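Local atomic coordinates of alpha-Amylase (Thermotoga maritima, PDB entry 2B5D), a protein that belongs to glycoside hydrolase family 57 and is named as an alpha-amylase, with a largely parallel beta-sheet surrounded by helices. Residues 29-34 with 72-77; 326-331 with 374-379. All coordinates share one frame; numbering follows the deposited sequence.

Contact 1. Residues 29-34 with 72-77; sequences WLFEAI and EKYERH
Tyr74 and Phe31, whose side chains pack together, also share a polar partner: Thr35 OG1, one turn beyond Phe31, is hydrogen-bonded both to Tyr74 OH and to Phe31 O. The tyrosine is thereby pinned at its far end, and its ring lies close to the backbone of the other helix, with Tyr74 CE2 3.5 Å from Phe31 O. Tyr74 CG stands anti to the backbone N (chi1 177°), beside the carbonyl carbon. Ile34 comes over one face of the phenol, Ile34 CG2 being 3.8 Å from Tyr74 CZ and offset toward the rim. Phe31 instead meets the edge of that ring: its CB lies in the ring plane, and Phe31 CD2 approaches Tyr74 CD2 to 3.5 Å. The two six-membered rings are inclined at 53°, neither stacked nor edge-to-face.

With His77 they form an aromatic cluster between helices 27-47 and 68-91, whose local axes cross at -70° and approach to 10.6 Å. The first helix makes the beta-alpha-beta crossover from strand 3-11 to its parallel neighbour 53-57, and the second belongs to the helical connection between strands 53-57 and 137-142, so the cluster joins the crossover helix to a helix of the connection that follows.

Two CH-pi contacts involve Phe31. Tyr74 CA sits over one face of its ring, 4.3 Å from the centroid of the Phe31 ring, while the CB of Phe31 itself lies above the imidazole of His77, 4.0 Å from His77 NE2. Lys73 adds only the root of its side chain, Lys73 CB lying 3.9 Å from Phe31 CZ, before the chain bends away. Beyond the pair, Phe117 and Ile113 of helix 97-119 also pack on Tyr74.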
ATOM      1  N   TRP A  29      12.828   4.616 -19.574  1.00 77.53           N
ATOM      2  CA  TRP A  29      13.130   6.035 -19.458  1.00 76.31           C
ATOM      3  C   TRP A  29      14.345   6.356 -20.343  1.00 74.18           C
ATOM      4  O   TRP A  29      14.284   7.223 -21.210  1.00 73.66           O
ATOM      5  CB  TRP A  29      13.435   6.442 -18.012  1.00 77.83           C
ATOM      6  CG  TRP A  29      12.404   6.121 -16.930  1.00 79.47           C
ATOM      7  CD1 TRP A  29      12.679   5.932 -15.597  1.00 81.35           C
ATOM      8  CD2 TRP A  29      10.968   5.971 -17.063  1.00 81.66           C
ATOM      9  NE1 TRP A  29      11.519   5.672 -14.897  1.00 82.14           N
ATOM     10  CE2 TRP A  29      10.454   5.690 -15.763  1.00 82.32           C
ATOM     11  CE3 TRP A  29      10.063   6.047 -18.149  1.00 83.99           C
ATOM     12  CZ2 TRP A  29       9.066   5.480 -15.512  1.00 81.79           C
ATOM     13  CZ3 TRP A  29       8.668   5.831 -17.901  1.00 81.97           C
ATOM     14  CH2 TRP A  29       8.198   5.556 -16.586  1.00 81.44           C
ATOM     15  N   LEU A  30      15.422   5.611 -20.134  1.00 71.50           N
ATOM     16  CA  LEU A  30      16.615   5.703 -20.961  1.00 69.47           C
ATOM     17  C   LEU A  30      16.334   5.611 -22.466  1.00 68.28           C
ATOM     18  O   LEU A  30      16.834   6.417 -23.259  1.00 67.44           O
ATOM     19  CB  LEU A  30      17.597   4.600 -20.562  1.00 69.24           C
ATOM     20  CG  LEU A  30      19.118   4.796 -20.575  1.00 67.67           C
ATOM     21  CD1 LEU A  30      19.744   3.570 -21.165  1.00 64.44           C
ATOM     22  CD2 LEU A  30      19.613   6.065 -21.277  1.00 66.19           C
ATOM     23  N   PHE A  31      15.537   4.627 -22.862  1.00 67.07           N
ATOM     24  CA  PHE A  31      15.234   4.436 -24.274  1.00 66.06           C
ATOM     25  C   PHE A  31      14.434   5.576 -24.908  1.00 64.10           C
ATOM     26  O   PHE A  31      14.719   5.986 -26.035  1.00 63.36           O
ATOM     27  CB  PHE A  31      14.545   3.088 -24.489  1.00 67.39           C
ATOM     28  CG  PHE A  31      15.340   1.915 -23.992  1.00 69.23           C
ATOM     29  CD1 PHE A  31      14.688   0.763 -23.543  1.00 72.39           C
ATOM     30  CD2 PHE A  31      16.742   1.956 -23.965  1.00 71.06           C
ATOM     31  CE1 PHE A  31      15.429  -0.348 -23.072  1.00 73.47           C
ATOM     32  CE2 PHE A  31      17.487   0.868 -23.508  1.00 71.42           C
ATOM     33  CZ  PHE A  31      16.836  -0.288 -23.059  1.00 71.41           C
ATOM     34  N   GLU A  32      13.440   6.073 -24.191  1.00 62.61           N
ATOM     35  CA  GLU A  32      12.710   7.263 -24.615  1.00 62.87           C
ATOM     36  C   GLU A  32      13.621   8.501 -24.686  1.00 61.18           C
ATOM     37  O   GLU A  32      13.577   9.242 -25.669  1.00 60.15           O
ATOM     38  CB  GLU A  32      11.533   7.530 -23.673  1.00 63.05           C
ATOM     39  CG  GLU A  32      10.400   6.484 -23.697  1.00 65.64           C
ATOM     40  CD  GLU A  32       9.491   6.536 -22.441  1.00 66.73           C
ATOM     41  OE1 GLU A  32       8.394   5.922 -22.470  1.00 70.94           O
ATOM     42  OE2 GLU A  32       9.867   7.191 -21.434  1.00 71.02           O
ATOM     43  N   ALA A  33      14.460   8.716 -23.655  1.00 60.13           N
ATOM     44  CA  ALA A  33      15.457   9.818 -23.694  1.00 58.85           C
ATOM     45  C   ALA A  33      16.386   9.740 -24.900  1.00 58.07           C
ATOM     46  O   ALA A  33      16.625  10.742 -25.549  1.00 57.76           O
ATOM     47  CB  ALA A  33      16.229   9.899 -22.425  1.00 58.34           C
ATOM     48  N   ILE A  34      16.859   8.544 -25.240  1.00 58.04           N
ATOM     49  CA  ILE A  34      17.738   8.367 -26.418  1.00 58.37           C
ATOM     50  C   ILE A  34      16.981   8.692 -27.700  1.00 58.50           C
ATOM     51  O   ILE A  34      17.487   9.377 -28.593  1.00 58.54           O
ATOM     52  CB  ILE A  34      18.331   6.920 -26.512  1.00 57.64           C
ATOM     53  CG1 ILE A  34      19.127   6.569 -25.261  1.00 58.53           C
ATOM     54  CG2 ILE A  34      19.247   6.795 -27.688  1.00 57.91           C
ATOM     55  CD1 ILE A  34      19.773   5.182 -25.296  1.00 58.86           C
ATOM     56  N   GLU A  72      22.471  -3.037 -26.883  1.00 78.42           N
ATOM     57  CA  GLU A  72      21.805  -4.224 -27.445  1.00 77.80           C
ATOM     58  C   GLU A  72      20.299  -4.233 -27.157  1.00 76.75           C
ATOM     59  O   GLU A  72      19.495  -4.401 -28.078  1.00 77.09           O
ATOM     60  CB  GLU A  72      22.484  -5.510 -26.950  1.00 78.06           C
ATOM     61  CG  GLU A  72      23.775  -5.821 -27.716  1.00 78.24           C
ATOM     62  CD  GLU A  72      24.648  -6.924 -27.100  1.00 78.35           C
ATOM     63  OE1 GLU A  72      25.778  -7.097 -27.617  1.00 79.86           O
ATOM     64  OE2 GLU A  72      24.229  -7.609 -26.128  1.00 76.75           O
ATOM     65  N   LYS A  73      19.929  -4.019 -25.895  1.00 75.28           N
ATOM     66  CA  LYS A  73      18.523  -3.841 -25.509  1.00 74.42           C
ATOM     67  C   LYS A  73      17.823  -2.669 -26.220  1.00 73.59           C
ATOM     68  O   LYS A  73      16.645  -2.773 -26.567  1.00 74.18           O
ATOM     69  CB  LYS A  73      18.379  -3.722 -23.987  1.00 74.45           C
ATOM     70  CG  LYS A  73      18.521  -5.044 -23.267  1.00 75.76           C
ATOM     71  CD  LYS A  73      19.191  -4.909 -21.881  1.00 78.01           C
ATOM     72  CE  LYS A  73      19.838  -6.245 -21.393  1.00 77.39           C
ATOM     73  NZ  LYS A  73      20.531  -7.053 -22.467  1.00 76.80           N
ATOM     74  N   TYR A  74      18.538  -1.572 -26.460  1.00 72.11           N
ATOM     75  CA  TYR A  74      17.936  -0.431 -27.155  1.00 70.78           C
ATOM     76  C   TYR A  74      17.646  -0.756 -28.613  1.00 71.41           C
ATOM     77  O   TYR A  74      16.614  -0.359 -29.143  1.00 70.89           O
ATOM     78  CB  TYR A  74      18.809   0.842 -27.059  1.00 68.69           C
ATOM     79  CG  TYR A  74      18.230   2.009 -27.835  1.00 65.21           C
ATOM     80  CD1 TYR A  74      18.702   2.324 -29.107  1.00 63.45           C
ATOM     81  CD2 TYR A  74      17.184   2.769 -27.311  1.00 60.62           C
ATOM     82  CE1 TYR A  74      18.163   3.385 -29.832  1.00 62.70           C
ATOM     83  CE2 TYR A  74      16.640   3.814 -28.018  1.00 60.81           C
ATOM     84  CZ  TYR A  74      17.132   4.122 -29.273  1.00 62.73           C
ATOM     85  OH  TYR A  74      16.588   5.157 -29.969  1.00 62.15           O
ATOM     86  N   GLU A  75      18.583  -1.459 -29.247  1.00 72.93           N
ATOM     87  CA  GLU A  75      18.495  -1.856 -30.649  1.00 74.69           C
ATOM     88  C   GLU A  75      17.260  -2.748 -30.869  1.00 75.12           C
ATOM     89  O   GLU A  75      16.494  -2.562 -31.825  1.00 75.19           O
ATOM     90  CB  GLU A  75      19.763  -2.611 -31.012  1.00 74.98           C
ATOM     91  CG  GLU A  75      20.433  -2.103 -32.267  1.00 79.03           C
ATOM     92  CD  GLU A  75      21.931  -2.441 -32.334  1.00 84.39           C
ATOM     93  OE1 GLU A  75      22.279  -3.387 -33.080  1.00 86.28           O
ATOM     94  OE2 GLU A  75      22.761  -1.767 -31.658  1.00 85.77           O
ATOM     95  N   ARG A  76      17.066  -3.686 -29.943  1.00 75.50           N
ATOM     96  CA  ARG A  76      15.926  -4.591 -29.923  1.00 75.89           C
ATOM     97  C   ARG A  76      14.616  -3.853 -29.582  1.00 76.17           C
ATOM     98  O   ARG A  76      13.548  -4.163 -30.141  1.00 76.96           O
ATOM     99  CB  ARG A  76      16.242  -5.773 -28.985  1.00 76.01           C
ATOM    100  CG  ARG A  76      15.133  -6.259 -28.047  1.00 76.59           C
ATOM    101  CD  ARG A  76      15.512  -7.606 -27.398  1.00 75.70           C
ATOM    102  NE  ARG A  76      16.959  -7.746 -27.206  1.00 74.24           N
ATOM    103  CZ  ARG A  76      17.572  -7.791 -26.018  1.00 74.22           C
ATOM    104  NH1 ARG A  76      16.854  -7.722 -24.886  1.00 75.47           N
ATOM    105  NH2 ARG A  76      18.904  -7.916 -25.957  1.00 69.18           N
ATOM    106  N   HIS A  77      14.697  -2.851 -28.708  1.00 75.55           N
ATOM    107  CA  HIS A  77      13.548  -1.983 -28.443  1.00 74.92           C
ATOM    108  C   HIS A  77      13.177  -1.158 -29.683  1.00 74.54           C
ATOM    109  O   HIS A  77      12.008  -0.976 -30.011  1.00 74.01           O
ATOM    110  CB  HIS A  77      13.842  -1.074 -27.257  1.00 74.98           C
ATOM    111  CG  HIS A  77      12.957   0.129 -27.180  1.00 75.49           C
ATOM    112  ND1 HIS A  77      11.806   0.157 -26.422  1.00 76.58           N
ATOM    113  CD2 HIS A  77      13.062   1.353 -27.754  1.00 76.22           C
ATOM    114  CE1 HIS A  77      11.234   1.345 -26.538  1.00 77.22           C
ATOM    115  NE2 HIS A  77      11.975   2.089 -27.341  1.00 76.71           N
TER

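Contact 2. Residues 326-331 with 374-379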
ATOM      1  N   LYS A 326      12.529  38.572 -27.939  1.00 51.88           N
ATOM      2  CA  LYS A 326      12.789  38.808 -26.493  1.00 50.69           C
ATOM      3  C   LYS A 326      14.292  38.877 -26.086  1.00 49.46           C
ATOM      4  O   LYS A 326      14.661  39.678 -25.246  1.00 47.47           O
ATOM      5  CB  LYS A 326      12.064  37.777 -25.654  1.00 49.85           C
ATOM      6  CG  LYS A 326      10.599  37.998 -25.716  1.00 51.13           C
ATOM      7  CD  LYS A 326       9.803  36.868 -25.131  1.00 49.92           C
ATOM      8  CE  LYS A 326       8.629  37.469 -24.420  1.00 51.44           C
ATOM      9  NZ  LYS A 326       7.511  37.635 -25.383  1.00 53.72           N
ATOM     10  N   LYS A 327      15.150  38.083 -26.721  1.00 49.63           N
ATOM     11  CA  LYS A 327      16.579  38.056 -26.320  1.00 50.37           C
ATOM     12  C   LYS A 327      17.347  39.243 -26.914  1.00 51.75           C
ATOM     13  O   LYS A 327      18.338  39.734 -26.324  1.00 52.49           O
ATOM     14  CB  LYS A 327      17.260  36.735 -26.733  1.00 49.51           C
ATOM     15  CG  LYS A 327      16.682  35.432 -26.107  1.00 48.65           C
ATOM     16  CD  LYS A 327      16.726  35.439 -24.592  1.00 46.73           C
ATOM     17  CE  LYS A 327      15.470  36.051 -24.012  1.00 46.32           C
ATOM     18  NZ  LYS A 327      15.408  36.157 -22.530  1.00 44.09           N
ATOM     19  N   GLU A 328      16.910  39.674 -28.104  1.00 51.78           N
ATOM     20  CA  GLU A 328      17.467  40.852 -28.774  1.00 51.72           C
ATOM     21  C   GLU A 328      17.064  42.083 -28.009  1.00 50.99           C
ATOM     22  O   GLU A 328      17.863  42.938 -27.665  1.00 50.85           O
ATOM     23  CB  GLU A 328      16.919  40.931 -30.178  1.00 52.19           C
ATOM     24  CG  GLU A 328      17.507  39.853 -31.083  1.00 53.53           C
ATOM     25  CD  GLU A 328      17.064  39.988 -32.513  1.00 55.44           C
ATOM     26  OE1 GLU A 328      17.849  39.602 -33.420  1.00 58.01           O
ATOM     27  OE2 GLU A 328      15.940  40.489 -32.734  1.00 54.29           O
ATOM     28  N   SER A 329      15.798  42.179 -27.725  1.00 50.96           N
ATOM     29  CA  SER A 329      15.369  43.263 -26.888  1.00 51.51           C
ATOM     30  C   SER A 329      16.199  43.291 -25.570  1.00 51.40           C
ATOM     31  O   SER A 329      16.748  44.319 -25.200  1.00 52.18           O
ATOM     32  CB  SER A 329      13.879  43.142 -26.652  1.00 50.51           C
ATOM     33  OG  SER A 329      13.494  44.106 -25.722  1.00 53.00           O
ATOM     34  N   GLN A 330      16.340  42.151 -24.894  1.00 51.60           N
ATOM     35  CA  GLN A 330      17.064  42.096 -23.588  1.00 50.16           C
ATOM     36  C   GLN A 330      18.568  42.443 -23.746  1.00 49.63           C
ATOM     37  O   GLN A 330      19.090  43.249 -22.997  1.00 47.68           O
ATOM     38  CB  GLN A 330      16.799  40.758 -22.879  1.00 50.65           C
ATOM     39  CG  GLN A 330      17.723  40.445 -21.647  1.00 51.33           C
ATOM     40  CD  GLN A 330      17.630  38.996 -21.217  1.00 48.06           C
ATOM     41  OE1 GLN A 330      17.805  38.074 -22.024  1.00 44.81           O
ATOM     42  NE2 GLN A 330      17.364  38.789 -19.952  1.00 45.61           N
ATOM     43  N   ALA A 331      19.203  41.913 -24.783  1.00 49.49           N
ATOM     44  CA  ALA A 331      20.553  42.261 -25.113  1.00 51.87           C
ATOM     45  C   ALA A 331      20.790  43.768 -25.284  1.00 54.50           C
ATOM     46  O   ALA A 331      21.733  44.337 -24.690  1.00 54.70           O
ATOM     47  CB  ALA A 331      21.025  41.496 -26.360  1.00 51.50           C
ATOM     48  N   SER A 374      20.764  36.933 -36.666  1.00 63.03           N
ATOM     49  CA  SER A 374      20.664  38.172 -35.866  1.00 62.50           C
ATOM     50  C   SER A 374      21.934  39.020 -35.848  1.00 63.36           C
ATOM     51  O   SER A 374      23.042  38.511 -35.722  1.00 62.84           O
ATOM     52  CB  SER A 374      20.264  37.879 -34.424  1.00 62.38           C
ATOM     53  OG  SER A 374      20.271  39.066 -33.644  1.00 58.84           O
ATOM     54  N   LYS A 375      21.732  40.331 -35.968  1.00 64.32           N
ATOM     55  CA  LYS A 375      22.796  41.308 -35.863  1.00 64.81           C
ATOM     56  C   LYS A 375      22.955  41.795 -34.409  1.00 63.92           C
ATOM     57  O   LYS A 375      23.877  42.545 -34.095  1.00 64.51           O
ATOM     58  CB  LYS A 375      22.542  42.486 -36.841  1.00 65.94           C
ATOM     59  CG  LYS A 375      22.760  42.132 -38.335  1.00 68.09           C
ATOM     60  CD  LYS A 375      24.126  41.432 -38.587  1.00 72.29           C
ATOM     61  CE  LYS A 375      24.294  40.932 -40.046  1.00 72.67           C
ATOM     62  NZ  LYS A 375      24.593  42.038 -41.020  1.00 75.16           N
ATOM     63  N   ASP A 376      22.059  41.372 -33.529  1.00 62.49           N
ATOM     64  CA  ASP A 376      22.088  41.804 -32.131  1.00 61.14           C
ATOM     65  C   ASP A 376      22.713  40.723 -31.176  1.00 59.61           C
ATOM     66  O   ASP A 376      22.876  40.966 -29.975  1.00 59.68           O
ATOM     67  CB  ASP A 376      20.650  42.156 -31.661  1.00 61.11           C
ATOM     68  CG  ASP A 376      20.126  43.539 -32.197  1.00 64.02           C
ATOM     69  OD1 ASP A 376      20.862  44.577 -32.137  1.00 62.99           O
ATOM     70  OD2 ASP A 376      18.933  43.599 -32.624  1.00 65.58           O
ATOM     71  N   LEU A 377      23.036  39.544 -31.713  1.00 57.19           N
ATOM     72  CA  LEU A 377      23.154  38.319 -30.906  1.00 55.42           C
ATOM     73  C   LEU A 377      24.083  37.316 -31.524  1.00 54.65           C
ATOM     74  O   LEU A 377      24.143  37.151 -32.739  1.00 54.31           O
ATOM     75  CB  LEU A 377      21.803  37.606 -30.691  1.00 54.24           C
ATOM     76  CG  LEU A 377      20.664  38.148 -29.846  1.00 52.77           C
ATOM     77  CD1 LEU A 377      19.581  37.113 -29.827  1.00 53.02           C
ATOM     78  CD2 LEU A 377      21.066  38.504 -28.423  1.00 51.77           C
ATOM     79  N   LYS A 378      24.791  36.637 -30.635  1.00 54.44           N
ATOM     80  CA  LYS A 378      25.734  35.594 -30.973  1.00 54.12           C
ATOM     81  C   LYS A 378      25.482  34.392 -30.031  1.00 52.82           C
ATOM     82  O   LYS A 378      25.221  34.570 -28.838  1.00 51.96           O
ATOM     83  CB  LYS A 378      27.140  36.154 -30.742  1.00 55.00           C
ATOM     84  CG  LYS A 378      28.278  35.265 -31.288  1.00 56.78           C
ATOM     85  CD  LYS A 378      29.580  36.025 -31.303  1.00 61.04           C
ATOM     86  CE  LYS A 378      29.716  36.887 -30.042  1.00 63.53           C
ATOM     87  NZ  LYS A 378      31.158  37.165 -29.678  1.00 66.15           N
ATOM     88  N   LEU A 379      25.524  33.181 -30.567  1.00 51.63           N
ATOM     89  CA  LEU A 379      25.574  31.997 -29.714  1.00 50.84           C
ATOM     90  C   LEU A 379      27.019  31.849 -29.252  1.00 51.17           C
ATOM     91  O   LEU A 379      27.913  31.998 -30.059  1.00 50.76           O
ATOM     92  CB  LEU A 379      25.176  30.740 -30.464  1.00 49.54           C
ATOM     93  CG  LEU A 379      23.773  30.642 -31.084  1.00 49.49           C
ATOM     94  CD1 LEU A 379      23.628  29.305 -31.853  1.00 44.72           C
ATOM     95  CD2 LEU A 379      22.677  30.788 -30.055  1.00 41.72           C
TER
HETATM   96  O   HOH W   1      18.600  42.335 -34.992  1.00 58.51           O
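This is a buried helix-to-strand contact in the largely parallel sheet fold of the family 57 protein, where helix 309-338 packs against the turn leading into strand 377-379, which pairs parallel with strand 3-11. The local axes run at 113° to each other, and the backbones come nearest at Glu328 and Asp376, CA to CA 5.8 Å. The turn is an ST turn: Ser374 OG, just past the end of helix 360-373, accepts from Asp376 N at 2.9 Å with an N-H...O angle of 152°. The same OG donates to Glu328 OE1 across the contact; the modelled 2.5 Å is very short, so its exact length is doubtful. Glu328 is extended beyond CG, which carries the carboxylate past Leu377, with Glu328 CG 3.7 Å from Leu377 CD1. The other leucine branch, Leu377 CD2, reaches Ala331 CB at 3.6 Å. The Glu328 and Asp376 carboxylates are turned almost perpendicular, 89° between planes, with Glu328 OE1 and Asp376 OD2 4.2 Å apart; their repulsion is probably eased by Arg332, which forms a salt bridge with Asp376 OD2. A water donates to Asp376 OD2 at 2.7 Å and, weakly, to Glu328 OE1.

Overall arrangement
From the N terminus, strand 3-11 leads into helix 27-47, and contact 1 closes a loop of 37 residues that holds strand 53-57 and helix 59-66 before helix 68-91 returns to the first helix. Much later, contact 2 closes a second loop, of 42 residues, running from helix 309-338 through strand 343-349 and helices 352-356 and 360-373 to strand 377-379. The loops follow in series, neither nested nor crossed. The centres of contact 1 and contact 2 are about 38 Å apart. The nearest atoms of contact 1 and contact 2 are about 21 Å apart, without touching. Strand 3-11 links them, since strands 53-57, 343-349 and 377-379 all pair parallel with it.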